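Local atomic coordinates of Serine/threonine-protein kinase Tel1 (Chaetomium thermophilum, PDB entry 6SKY), a protein that is a serine/threonine protein kinase of the ATM subfamily that probably senses DNA damage, phosphorylates Ser/Thr-Gln sites and activates checkpoint signalling. Residues A[2139-2144]-A[2150-2155]; A[2156-2161]-A[2193-2198]; A[2620-2625]-A[2782-2787]; A[2848-2853]-A[2901-2906]. All coordinates share one frame; numbering follows the deposited sequence.

Contact 1: A[2139-2144]-A[2150-2155]; sequences SMWSQR and AGLTSA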
loop_
_atom_site.group_PDB
_atom_site.type_symbol
_atom_site.label_atom_id
_atom_site.label_comp_id
_atom_site.label_asym_id
_atom_site.label_seq_id
_atom_site.Cartn_x
_atom_site.Cartn_y
_atom_site.Cartn_z
ATOM N N SER A 2139 -30.044 8.904 16.102
ATOM C CA SER A 2139 -30.194 10.284 15.650
ATOM C C SER A 2139 -31.660 10.681 15.548
ATOM O O SER A 2139 -32.040 11.778 15.977
ATOM C CB SER A 2139 -29.492 10.485 14.317
ATOM O OG SER A 2139 -30.294 10.040 13.253
ATOM N N MET A 2140 -32.504 9.804 14.995
ATOM C CA MET A 2140 -33.928 10.107 14.915
ATOM C C MET A 2140 -34.533 10.308 16.293
ATOM O O MET A 2140 -35.357 11.202 16.489
ATOM C CB MET A 2140 -34.664 8.996 14.180
ATOM C CG MET A 2140 -34.476 9.009 12.693
ATOM S SD MET A 2140 -35.260 10.421 11.926
ATOM C CE MET A 2140 -36.904 10.236 12.565
ATOM N N TRP A 2141 -34.150 9.481 17.260
ATOM C CA TRP A 2141 -34.671 9.649 18.608
ATOM C C TRP A 2141 -34.206 10.957 19.218
ATOM O O TRP A 2141 -34.946 11.593 19.971
ATOM C CB TRP A 2141 -34.238 8.475 19.469
ATOM C CG TRP A 2141 -34.963 8.345 20.742
ATOM C CD1 TRP A 2141 -36.287 8.118 20.906
ATOM C CD2 TRP A 2141 -34.399 8.385 22.047
ATOM N NE1 TRP A 2141 -36.591 8.030 22.233
ATOM C CE2 TRP A 2141 -35.442 8.189 22.956
ATOM C CE3 TRP A 2141 -33.109 8.576 22.536
ATOM C CZ2 TRP A 2141 -35.240 8.184 24.321
ATOM C CZ3 TRP A 2141 -32.912 8.566 23.887
ATOM C CH2 TRP A 2141 -33.967 8.374 24.766
ATOM N N SER A 2142 -32.980 11.375 18.917
ATOM C CA SER A 2142 -32.511 12.649 19.443
ATOM C C SER A 2142 -33.229 13.830 18.806
ATOM O O SER A 2142 -33.333 14.890 19.426
ATOM C CB SER A 2142 -31.011 12.776 19.238
ATOM O OG SER A 2142 -30.590 14.092 19.505
ATOM N N GLN A 2143 -33.722 13.677 17.577
ATOM C CA GLN A 2143 -34.375 14.797 16.905
ATOM C C GLN A 2143 -35.836 14.952 17.309
ATOM O O GLN A 2143 -36.327 16.077 17.431
ATOM C CB GLN A 2143 -34.288 14.627 15.395
ATOM C CG GLN A 2143 -32.904 14.761 14.838
ATOM C CD GLN A 2143 -32.862 14.468 13.369
ATOM O OE1 GLN A 2143 -33.889 14.205 12.750
ATOM N NE2 GLN A 2143 -31.673 14.503 12.796
ATOM N N ARG A 2144 -36.549 13.845 17.493
ATOM C CA ARG A 2144 -38.001 13.849 17.675
ATOM C C ARG A 2144 -38.333 14.024 19.146
ATOM O O ARG A 2144 -38.405 13.065 19.905
ATOM C CB ARG A 2144 -38.591 12.563 17.124
ATOM C CG ARG A 2144 -38.298 12.371 15.667
ATOM C CD ARG A 2144 -38.989 13.437 14.905
ATOM N NE ARG A 2144 -40.348 13.532 15.403
ATOM C CZ ARG A 2144 -41.195 14.504 15.107
ATOM N NH1 ARG A 2144 -40.824 15.489 14.305
ATOM N NH2 ARG A 2144 -42.410 14.484 15.624
ATOM N N ALA A 2150 -41.161 11.860 29.568
ATOM C CA ALA A 2150 -41.180 13.170 30.211
ATOM C C ALA A 2150 -39.792 13.585 30.682
ATOM O O ALA A 2150 -39.291 14.653 30.318
ATOM C CB ALA A 2150 -42.163 13.160 31.380
ATOM N N GLY A 2151 -39.154 12.753 31.498
ATOM C CA GLY A 2151 -37.929 13.163 32.150
ATOM C C GLY A 2151 -36.660 12.941 31.357
ATOM O O GLY A 2151 -35.580 12.830 31.943
ATOM N N LEU A 2152 -36.762 12.881 30.036
ATOM C CA LEU A 2152 -35.608 12.684 29.163
ATOM C C LEU A 2152 -35.419 13.953 28.345
ATOM O O LEU A 2152 -36.130 14.181 27.365
ATOM C CB LEU A 2152 -35.804 11.468 28.271
ATOM C CG LEU A 2152 -36.019 10.150 29.004
ATOM C CD1 LEU A 2152 -36.529 9.108 28.049
ATOM C CD2 LEU A 2152 -34.732 9.690 29.629
ATOM N N THR A 2153 -34.462 14.779 28.752
ATOM C CA THR A 2153 -34.193 16.031 28.070
ATOM C C THR A 2153 -33.412 15.769 26.789
ATOM O O THR A 2153 -33.030 14.642 26.483
ATOM C CB THR A 2153 -33.430 16.978 28.986
ATOM O OG1 THR A 2153 -32.226 16.345 29.422
ATOM C CG2 THR A 2153 -34.264 17.315 30.195
ATOM N N SER A 2154 -33.167 16.826 26.022
ATOM C CA SER A 2154 -32.425 16.661 24.783
ATOM C C SER A 2154 -30.938 16.455 25.017
ATOM O O SER A 2154 -30.269 15.863 24.166
ATOM C CB SER A 2154 -32.635 17.866 23.875
ATOM O OG SER A 2154 -32.068 17.621 22.604
ATOM N N ALA A 2155 -30.408 16.927 26.144
ATOM C CA ALA A 2155 -29.012 16.669 26.465
ATOM C C ALA A 2155 -28.767 15.183 26.685
ATOM O O ALA A 2155 -27.738 14.653 26.263
ATOM C CB ALA A 2155 -28.606 17.470 27.695
#

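Contact 2: A[2156-2161]-A[2193-2198]; sequences DARLVQ and PSCESL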
loop_
_atom_site.group_PDB
_atom_site.type_symbol
_atom_site.label_atom_id
_atom_site.label_comp_id
_atom_site.label_asym_id
_atom_site.label_seq_id
_atom_site.Cartn_x
_atom_site.Cartn_y
_atom_site.Cartn_z
ATOM N N ASP A 2156 -29.712 14.491 27.323
ATOM C CA ASP A 2156 -29.579 13.051 27.524
ATOM C C ASP A 2156 -29.582 12.301 26.201
ATOM O O ASP A 2156 -28.756 11.409 25.976
ATOM C CB ASP A 2156 -30.710 12.547 28.412
ATOM C CG ASP A 2156 -30.637 13.095 29.815
ATOM O OD1 ASP A 2156 -29.515 13.377 30.282
ATOM O OD2 ASP A 2156 -31.699 13.238 30.456
ATOM N N ALA A 2157 -30.523 12.635 25.319
ATOM C CA ALA A 2157 -30.592 11.973 24.025
ATOM C C ALA A 2157 -29.343 12.241 23.200
ATOM O O ALA A 2157 -28.811 11.336 22.546
ATOM C CB ALA A 2157 -31.840 12.430 23.281
ATOM N N ARG A 2158 -28.845 13.475 23.235
ATOM C CA ARG A 2158 -27.631 13.801 22.502
ATOM C C ARG A 2158 -26.436 13.037 23.047
ATOM O O ARG A 2158 -25.627 12.503 22.281
ATOM C CB ARG A 2158 -27.379 15.296 22.572
ATOM C CG ARG A 2158 -26.524 15.799 21.470
ATOM C CD ARG A 2158 -27.200 15.553 20.161
ATOM N NE ARG A 2158 -26.926 16.623 19.224
ATOM C CZ ARG A 2158 -27.671 16.875 18.161
ATOM N NH1 ARG A 2158 -27.352 17.875 17.357
ATOM N NH2 ARG A 2158 -28.736 16.131 17.905
ATOM N N LEU A 2159 -26.308 12.976 24.368
ATOM C CA LEU A 2159 -25.185 12.275 24.968
ATOM C C LEU A 2159 -25.214 10.794 24.627
ATOM O O LEU A 2159 -24.170 10.193 24.347
ATOM C CB LEU A 2159 -25.207 12.486 26.474
ATOM C CG LEU A 2159 -23.925 12.145 27.207
ATOM C CD1 LEU A 2159 -22.782 12.850 26.545
ATOM C CD2 LEU A 2159 -24.054 12.574 28.636
ATOM N N VAL A 2160 -26.402 10.187 24.628
ATOM C CA VAL A 2160 -26.473 8.765 24.326
ATOM C C VAL A 2160 -26.192 8.514 22.851
ATOM O O VAL A 2160 -25.590 7.493 22.494
ATOM C CB VAL A 2160 -27.829 8.192 24.776
ATOM C CG1 VAL A 2160 -28.745 7.959 23.613
ATOM C CG2 VAL A 2160 -27.618 6.910 25.526
ATOM N N GLN A 2161 -26.567 9.449 21.976
ATOM C CA GLN A 2161 -26.220 9.311 20.568
ATOM C C GLN A 2161 -24.714 9.367 20.363
ATOM O O GLN A 2161 -24.148 8.575 19.601
ATOM C CB GLN A 2161 -26.897 10.405 19.760
ATOM C CG GLN A 2161 -26.559 10.381 18.306
ATOM C CD GLN A 2161 -26.989 11.628 17.606
ATOM O OE1 GLN A 2161 -27.429 12.577 18.233
ATOM N NE2 GLN A 2161 -26.861 11.641 16.299
ATOM N N PRO A 2193 -21.274 21.875 17.324
ATOM C CA PRO A 2193 -22.029 23.125 17.511
ATOM C C PRO A 2193 -23.344 22.947 18.252
ATOM O O PRO A 2193 -23.628 23.692 19.195
ATOM C CB PRO A 2193 -22.244 23.598 16.073
ATOM C CG PRO A 2193 -21.096 23.082 15.351
ATOM C CD PRO A 2193 -20.816 21.746 15.930
ATOM N N SER A 2194 -24.156 21.978 17.851
ATOM C CA SER A 2194 -25.436 21.729 18.493
ATOM C C SER A 2194 -25.310 20.926 19.774
ATOM O O SER A 2194 -26.331 20.538 20.343
ATOM C CB SER A 2194 -26.373 21.012 17.527
ATOM O OG SER A 2194 -25.767 19.840 17.019
ATOM N N CYS A 2195 -24.094 20.646 20.231
ATOM C CA CYS A 2195 -23.878 20.060 21.546
ATOM C C CYS A 2195 -23.443 21.081 22.576
ATOM O O CYS A 2195 -23.680 20.881 23.767
ATOM C CB CYS A 2195 -22.825 18.954 21.479
ATOM S SG CYS A 2195 -23.408 17.371 20.859
ATOM N N GLU A 2196 -22.805 22.166 22.145
ATOM C CA GLU A 2196 -22.381 23.216 23.057
ATOM C C GLU A 2196 -23.522 24.140 23.446
ATOM O O GLU A 2196 -23.395 24.884 24.422
ATOM C CB GLU A 2196 -21.252 24.027 22.429
ATOM C CG GLU A 2196 -20.018 23.203 22.113
ATOM C CD GLU A 2196 -19.033 23.930 21.222
ATOM O OE1 GLU A 2196 -19.418 24.946 20.608
ATOM O OE2 GLU A 2196 -17.870 23.483 21.134
ATOM N N SER A 2197 -24.624 24.116 22.706
ATOM C CA SER A 2197 -25.802 24.886 23.065
ATOM C C SER A 2197 -26.733 24.129 23.997
ATOM O O SER A 2197 -27.585 24.752 24.637
ATOM C CB SER A 2197 -26.563 25.298 21.806
ATOM O OG SER A 2197 -27.023 24.163 21.101
ATOM N N LEU A 2198 -26.603 22.809 24.074
ATOM C CA LEU A 2198 -27.335 22.002 25.037
ATOM C C LEU A 2198 -26.614 21.892 26.370
ATOM O O LEU A 2198 -27.161 21.303 27.305
ATOM C CB LEU A 2198 -27.580 20.601 24.477
ATOM C CG LEU A 2198 -28.526 20.490 23.290
ATOM C CD1 LEU A 2198 -28.337 19.168 22.586
ATOM C CD2 LEU A 2198 -29.942 20.630 23.768
#

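Contact 3: A[2620-2625]-A[2782-2787]; sequences AIMEQV and VAFEMG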
loop_
_atom_site.group_PDB
_atom_site.type_symbol
_atom_site.label_atom_id
_atom_site.label_comp_id
_atom_site.label_asym_id
_atom_site.label_seq_id
_atom_site.Cartn_x
_atom_site.Cartn_y
_atom_site.Cartn_z
ATOM N N ALA A 2620 7.140 -31.987 24.823
ATOM C CA ALA A 2620 6.330 -31.116 25.667
ATOM C C ALA A 2620 6.686 -29.651 25.466
ATOM O O ALA A 2620 5.798 -28.793 25.371
ATOM C CB ALA A 2620 6.501 -31.507 27.127
ATOM N N ILE A 2621 7.980 -29.344 25.392
ATOM C CA ILE A 2621 8.415 -27.982 25.112
ATOM C C ILE A 2621 7.875 -27.510 23.772
ATOM O O ILE A 2621 7.376 -26.386 23.646
ATOM C CB ILE A 2621 9.949 -27.903 25.158
ATOM C CG1 ILE A 2621 10.458 -28.073 26.579
ATOM C CG2 ILE A 2621 10.412 -26.597 24.629
ATOM C CD1 ILE A 2621 10.153 -26.918 27.443
ATOM N N MET A 2622 7.960 -28.351 22.747
ATOM C CA MET A 2622 7.505 -27.903 21.441
ATOM C C MET A 2622 5.991 -27.807 21.367
ATOM O O MET A 2622 5.469 -26.931 20.674
ATOM C CB MET A 2622 8.044 -28.814 20.352
ATOM C CG MET A 2622 9.515 -28.614 20.096
ATOM S SD MET A 2622 10.008 -26.885 20.228
ATOM C CE MET A 2622 9.245 -26.187 18.775
ATOM N N GLU A 2623 5.265 -28.671 22.069
ATOM C CA GLU A 2623 3.820 -28.508 22.140
ATOM C C GLU A 2623 3.456 -27.178 22.782
ATOM O O GLU A 2623 2.533 -26.493 22.328
ATOM C CB GLU A 2623 3.210 -29.679 22.905
ATOM C CG GLU A 2623 1.713 -29.601 23.086
ATOM C CD GLU A 2623 0.965 -29.632 21.780
ATOM O OE1 GLU A 2623 1.372 -30.385 20.882
ATOM O OE2 GLU A 2623 -0.027 -28.897 21.640
ATOM N N GLN A 2624 4.201 -26.774 23.811
ATOM C CA GLN A 2624 3.941 -25.484 24.447
ATOM C C GLN A 2624 4.241 -24.319 23.510
ATOM O O GLN A 2624 3.485 -23.342 23.460
ATOM C CB GLN A 2624 4.769 -25.373 25.716
ATOM C CG GLN A 2624 4.616 -24.076 26.438
ATOM C CD GLN A 2624 5.778 -23.806 27.348
ATOM O OE1 GLN A 2624 5.729 -22.918 28.194
ATOM N NE2 GLN A 2624 6.844 -24.568 27.175
ATOM N N VAL A 2625 5.333 -24.410 22.754
ATOM C CA VAL A 2625 5.689 -23.346 21.815
ATOM C C VAL A 2625 4.628 -23.207 20.729
ATOM O O VAL A 2625 4.209 -22.094 20.378
ATOM C CB VAL A 2625 7.077 -23.618 21.216
ATOM C CG1 VAL A 2625 7.262 -22.847 19.942
ATOM C CG2 VAL A 2625 8.143 -23.252 22.207
ATOM N N VAL A 2782 10.969 -32.895 16.619
ATOM C CA VAL A 2782 11.977 -32.622 15.593
ATOM C C VAL A 2782 11.572 -31.308 14.936
ATOM O O VAL A 2782 10.785 -31.276 14.002
ATOM C CB VAL A 2782 12.087 -33.763 14.587
ATOM C CG1 VAL A 2782 13.064 -33.422 13.511
ATOM C CG2 VAL A 2782 12.501 -35.025 15.278
ATOM N N ALA A 2783 12.107 -30.207 15.440
ATOM C CA ALA A 2783 11.777 -28.889 14.937
ATOM C C ALA A 2783 13.057 -28.173 14.557
ATOM O O ALA A 2783 14.146 -28.735 14.627
ATOM C CB ALA A 2783 10.986 -28.085 15.969
ATOM N N PHE A 2784 12.917 -26.919 14.139
ATOM C CA PHE A 2784 14.049 -26.057 13.806
ATOM C C PHE A 2784 15.000 -26.728 12.827
ATOM O O PHE A 2784 16.220 -26.671 12.970
ATOM C CB PHE A 2784 14.776 -25.612 15.066
ATOM C CG PHE A 2784 13.906 -24.866 16.006
ATOM C CD1 PHE A 2784 13.398 -23.641 15.660
ATOM C CD2 PHE A 2784 13.568 -25.399 17.224
ATOM C CE1 PHE A 2784 12.585 -22.959 16.513
ATOM C CE2 PHE A 2784 12.756 -24.720 18.078
ATOM C CZ PHE A 2784 12.261 -23.499 17.724
ATOM N N GLU A 2785 14.424 -27.376 11.824
ATOM C CA GLU A 2785 15.134 -27.959 10.691
ATOM C C GLU A 2785 16.061 -29.096 11.088
ATOM O O GLU A 2785 16.967 -29.439 10.334
ATOM C CB GLU A 2785 15.919 -26.898 9.925
ATOM C CG GLU A 2785 15.178 -25.610 9.689
ATOM C CD GLU A 2785 14.350 -25.637 8.438
ATOM O OE1 GLU A 2785 13.869 -26.722 8.070
ATOM O OE2 GLU A 2785 14.186 -24.570 7.813
ATOM N N MET A 2786 15.852 -29.709 12.252
ATOM C CA MET A 2786 16.647 -30.869 12.635
ATOM C C MET A 2786 16.466 -32.042 11.690
ATOM O O MET A 2786 17.221 -33.011 11.789
ATOM C CB MET A 2786 16.284 -31.339 14.040
ATOM C CG MET A 2786 16.629 -30.402 15.158
ATOM S SD MET A 2786 15.956 -31.006 16.716
ATOM C CE MET A 2786 15.672 -29.468 17.579
ATOM N N GLY A 2787 15.488 -31.988 10.797
ATOM C CA GLY A 2787 15.134 -33.118 9.972
ATOM C C GLY A 2787 15.883 -33.202 8.666
ATOM O O GLY A 2787 15.912 -34.263 8.041
#

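Contact 4: A[2848-2853]-A[2901-2906]; sequences YQWSIS and RAIEVV. Residues 2848, 2849, 2850, 2851, 2852, 2853 of segment 2848-2853 come from a tag, linker or insertion.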
loop_
_atom_site.group_PDB
_atom_site.type_symbol
_atom_site.label_atom_id
_atom_site.label_comp_id
_atom_site.label_asym_id
_atom_site.label_seq_id
_atom_site.Cartn_x
_atom_site.Cartn_y
_atom_site.Cartn_z
ATOM N N TYR A 2848 16.718 -27.700 27.058
ATOM C CA TYR A 2848 16.251 -27.895 25.695
ATOM C C TYR A 2848 17.447 -28.094 24.778
ATOM O O TYR A 2848 18.376 -27.286 24.785
ATOM C CB TYR A 2848 15.406 -26.709 25.230
ATOM C CG TYR A 2848 14.783 -26.938 23.882
ATOM C CD1 TYR A 2848 13.737 -27.824 23.728
ATOM C CD2 TYR A 2848 15.250 -26.284 22.764
ATOM C CE1 TYR A 2848 13.179 -28.045 22.507
ATOM C CE2 TYR A 2848 14.698 -26.504 21.538
ATOM C CZ TYR A 2848 13.666 -27.384 21.414
ATOM O OH TYR A 2848 13.111 -27.603 20.183
ATOM N N GLN A 2849 17.430 -29.172 24.003
ATOM C CA GLN A 2849 18.524 -29.494 23.099
ATOM C C GLN A 2849 18.226 -28.940 21.715
ATOM O O GLN A 2849 17.141 -29.160 21.174
ATOM C CB GLN A 2849 18.734 -31.005 23.009
ATOM C CG GLN A 2849 18.587 -31.747 24.316
ATOM C CD GLN A 2849 19.704 -31.452 25.289
ATOM O OE1 GLN A 2849 19.527 -31.551 26.501
ATOM N NE2 GLN A 2849 20.867 -31.096 24.763
ATOM N N TRP A 2850 19.193 -28.241 21.137
ATOM C CA TRP A 2850 19.009 -27.623 19.835
ATOM C C TRP A 2850 19.556 -28.462 18.697
ATOM O O TRP A 2850 19.541 -28.014 17.551
ATOM C CB TRP A 2850 19.650 -26.245 19.814
ATOM C CG TRP A 2850 18.931 -25.285 20.648
ATOM C CD1 TRP A 2850 19.115 -25.062 21.966
ATOM C CD2 TRP A 2850 17.889 -24.412 20.230
ATOM N NE1 TRP A 2850 18.259 -24.094 22.404
ATOM C CE2 TRP A 2850 17.494 -23.676 21.350
ATOM C CE3 TRP A 2850 17.256 -24.177 19.014
ATOM C CZ2 TRP A 2850 16.494 -22.723 21.292
ATOM C CZ3 TRP A 2850 16.273 -23.233 18.960
ATOM C CH2 TRP A 2850 15.895 -22.520 20.087
ATOM N N SER A 2851 20.041 -29.658 18.985
ATOM C CA SER A 2851 20.367 -30.633 17.968
ATOM C C SER A 2851 19.642 -31.919 18.306
ATOM O O SER A 2851 18.997 -32.039 19.348
ATOM C CB SER A 2851 21.874 -30.875 17.872
ATOM O OG SER A 2851 22.147 -31.993 17.052
ATOM N N ILE A 2852 19.749 -32.892 17.417
ATOM C CA ILE A 2852 19.037 -34.151 17.555
ATOM C C ILE A 2852 20.072 -35.219 17.880
ATOM O O ILE A 2852 20.937 -35.539 17.055
ATOM C CB ILE A 2852 18.221 -34.473 16.296
ATOM C CG1 ILE A 2852 17.546 -35.834 16.401
ATOM C CG2 ILE A 2852 19.064 -34.343 15.039
ATOM C CD1 ILE A 2852 16.566 -36.077 15.288
ATOM N N SER A 2853 20.005 -35.747 19.099
ATOM C CA SER A 2853 21.035 -36.655 19.579
ATOM C C SER A 2853 20.978 -37.972 18.812
ATOM O O SER A 2853 19.889 -38.445 18.475
ATOM C CB SER A 2853 20.858 -36.914 21.072
ATOM O OG SER A 2853 20.771 -35.696 21.789
ATOM N N ARG A 2901 21.630 -19.798 15.486
ATOM C CA ARG A 2901 21.379 -20.181 14.103
ATOM C C ARG A 2901 19.910 -20.503 13.876
ATOM O O ARG A 2901 19.307 -20.046 12.900
ATOM C CB ARG A 2901 22.246 -21.374 13.726
ATOM C CG ARG A 2901 23.712 -21.067 13.683
ATOM C CD ARG A 2901 24.509 -22.318 13.419
ATOM N NE ARG A 2901 25.942 -22.061 13.452
ATOM C CZ ARG A 2901 26.869 -23.011 13.428
ATOM N NH1 ARG A 2901 28.155 -22.689 13.461
ATOM N NH2 ARG A 2901 26.508 -24.286 13.377
ATOM N N ALA A 2902 19.313 -21.290 14.772
ATOM C CA ALA A 2902 17.916 -21.666 14.606
ATOM C C ALA A 2902 17.002 -20.454 14.664
ATOM O O ALA A 2902 16.093 -20.314 13.837
ATOM C CB ALA A 2902 17.522 -22.682 15.667
ATOM N N ILE A 2903 17.224 -19.563 15.627
ATOM C CA ILE A 2903 16.351 -18.406 15.764
ATOM C C ILE A 2903 16.571 -17.426 14.623
ATOM O O ILE A 2903 15.647 -16.719 14.218
ATOM C CB ILE A 2903 16.562 -17.766 17.143
ATOM C CG1 ILE A 2903 16.199 -18.769 18.228
ATOM C CG2 ILE A 2903 15.716 -16.541 17.308
ATOM C CD1 ILE A 2903 16.379 -18.256 19.612
ATOM N N GLU A 2904 17.764 -17.412 14.035
ATOM C CA GLU A 2904 18.010 -16.556 12.882
ATOM C C GLU A 2904 17.311 -17.087 11.639
ATOM O O GLU A 2904 16.765 -16.312 10.846
ATOM C CB GLU A 2904 19.512 -16.442 12.657
ATOM C CG GLU A 2904 19.924 -15.448 11.610
ATOM C CD GLU A 2904 21.428 -15.420 11.414
ATOM O OE1 GLU A 2904 22.134 -16.192 12.100
ATOM O OE2 GLU A 2904 21.908 -14.629 10.571
ATOM N N VAL A 2905 17.308 -18.408 11.458
ATOM C CA VAL A 2905 16.541 -19.008 10.371
ATOM C C VAL A 2905 15.058 -18.696 10.528
ATOM O O VAL A 2905 14.380 -18.306 9.570
ATOM C CB VAL A 2905 16.792 -20.521 10.313
ATOM C CG1 VAL A 2905 15.880 -21.154 9.317
ATOM C CG2 VAL A 2905 18.215 -20.792 9.940
ATOM N N VAL A 2906 14.530 -18.864 11.739
ATOM C CA VAL A 2906 13.130 -18.531 11.983
ATOM C C VAL A 2906 12.868 -17.064 11.681
ATOM O O VAL A 2906 11.831 -16.708 11.115
ATOM C CB VAL A 2906 12.734 -18.881 13.426
ATOM C CG1 VAL A 2906 11.391 -18.292 13.754
ATOM C CG2 VAL A 2906 12.703 -20.365 13.613
#

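Contact 1: A[2139-2144]-A[2150-2155]
Trp2141 and Leu2152 make the main side-chain encounter across this turn, and they meet at about a right angle. Leu2152 CD1 comes to the rim of the indole rather than over it, lying near the ring plane, 4.1 Å from Trp2141 CZ2. The geometry is therefore that of a methyl set against an aromatic edge, held by van der Waals contact alone. Trp2141 gets there by placing its CG anti to the backbone N (chi1 -165°), which swings the six-membered ring across to the other segment although CB itself does not aim at it. Leu2152 behaves differently: its CB already points toward the helix, and its chain delivers CD1 to the ring.

A second, looser approach lies where the backbones come nearest, with 6.7 Å between the CA atoms of Ser2142 and Ser2154. Here Ser2154 OG stops 4.4 Å from Ser2142 O, too far for a hydrogen bond, and no hydrogen bond spans the two segments.

The contact closes a helical hairpin of the FAT domain's alpha solenoid. Helix 2124-2143 ends as Arg2144 leaves helical geometry, and Thr2153, at the N-cap position, starts helix 2154-2174, which returns roughly antiparallel. Arg2148 in the connecting loop reaches the carbonyls of Trp2141 and Leu2152 through weak hydrogen bonds. Beyond the hairpin, the indole packs on Ala2157 of the second helix, on Met2046 of helix 2035-2047 and on Leu2105 of helix 2102-2119, while Leu2152 touches Gln2102 of that last helix.

Contact 2: A[2156-2161]-A[2193-2198]
In the alpha solenoid of the FAT domain, Arg2158 of helix 2154-2174 reaches across to Ser2194, Cys2195 and Leu2198, in and just after the short, weakly bonded helix 2193-2196. Its NH1 donates to Ser2194 OG at 2.5 Å with an N-H...O angle of 141°, and the hydroxyl lies almost in the guanidinium plane, so the bond uses the edge of the group. Cys2195 SG is also near that plane, but its closest approach is to the aliphatic part of the chain, 3.5 Å from Arg2158 CG. Leu2198 crosses the arginine at about a right angle and sets CD1 4.0 Å from the same Arg2158 CG. Bends at chi2 and chi3 carry the guanidinium round to the serine, while NH2 bonds Ser2142 OG on helix 2124-2143. A leucine in place of Arg2158 would probably leave the hydroxyls of Ser2194 and Ser2142 without their common donor and break the polar link between these elements. Around the contact, Cys2195 rests on Ile2162 and Leu2198 on Ser2154, both of helix 2154-2174, whereas Ala2157 and Val2160 of that helix pack on helix 2124-2143, with Val2160 also touching helix 2102-2119.

Contact 3: A[2620-2625]-A[2782-2787]
Met2622 sets its CG anti to the carbonyl carbon (chi1 -73°) and bends again at chi2 and chi3, folding its thioether end toward Ala2783 and Phe2784. The methyl does most of the touching: Met2622 CE lies 3.8 Å from Ala2783 CB and 3.9 Å from Phe2784 CE2. The sulfur follows behind it, 4.1 Å from Phe2784 CE2. Met2622 SD is 5.3 Å from the centroid of the Phe2784 ring and 65° off its normal, a Met-aromatic contact of oblique geometry.

Ala2783 and Phe2784 begin a type I' beta turn that ends at Met2786, closed by a bond of 3.1 Å from Met2786 N to Ala2783 O. Although the CB of Phe2784 does not aim at the helix, its ring extends to the methionine. The turn follows soon after the magnesium ligand Asp2779, as the start of the activation loop does in related kinases, and helix 2616-2632 probably corresponds to their helix alphaC. The side chains of Met2622 and Asp2779 are about 9 Å apart.

All three touching residues are buried and no hydrogen bond spans the segments, so cohesion here rests on hydrophobic burial and dispersion, with a probable modest contribution from the polarisable sulfur beside the ring.

Contact 4: A[2848-2853]-A[2901-2906]
Trp2850 brings the six-membered end of its indole to Ala2902 and Ile2903 on helix 2898-2908. The alanine methyl comes nearest, with Ala2902 CB 3.6 Å from Trp2850 CZ3 and 3.7 Å from Trp2850 CE3, approaching obliquely to the ring. One residue further along the helix, Ile2903 CG1 reaches Trp2850 CH2 at 4.2 Å, also at a slant. Both contacts are purely apolar. The CB of Trp2850 points toward the helix, and with CG beside the backbone N (chi1 -70°) the indole extends that way, CE3, CZ3 and CH2 making the contacts. On the helix, Ala2902 likewise points across, whereas Ile2903 starts off to one flank and comes nearer through CG1.

The segment 2848-2853 belongs to an insertion into the natural sequence. It runs between helices 2832-2843 and 2854-2860 in the C-terminal part of the PI3/PI4-kinase-type fold, and the contact joins this loop to helix 2898-2908.

Within the insertion, Tyr2848 CD2 sits 3.7 Å above one face of the Trp2850 ring, offset toward its rim, while Trp2850 NE1 lies in the plane of the tyrosine ring, at its edge. Phe2784 meets the indole with the ring planes about 40° apart. Further out, helix 2832-2843 supports the partner helix, Ile2903 touching Gln2836 and Arg2843 and Val2906 touching Leu2839.

The four contacts form two pairs in series along the chain. Contacts 1 and 2 share helix 2154-2174 in the FAT domain, their centres 9 Å apart; it joins the hairpin turn to the short helix 2193-2196, which comes after helix 2178-2189. Contacts 3 and 4, equally close, lie in the kinase region, where Tyr2848 and Trp2850 pack on the residues of contact 3; helix 2616-2632, the loop near the magnesium site and helix 2898-2908 are thus packed together through largely apolar side chains. The pairs do not touch: contacts 1 and 3 lie about 61 Å apart between centres, on opposite sides of the chain's centre, one pair in the solenoid and the other in the catalytic part.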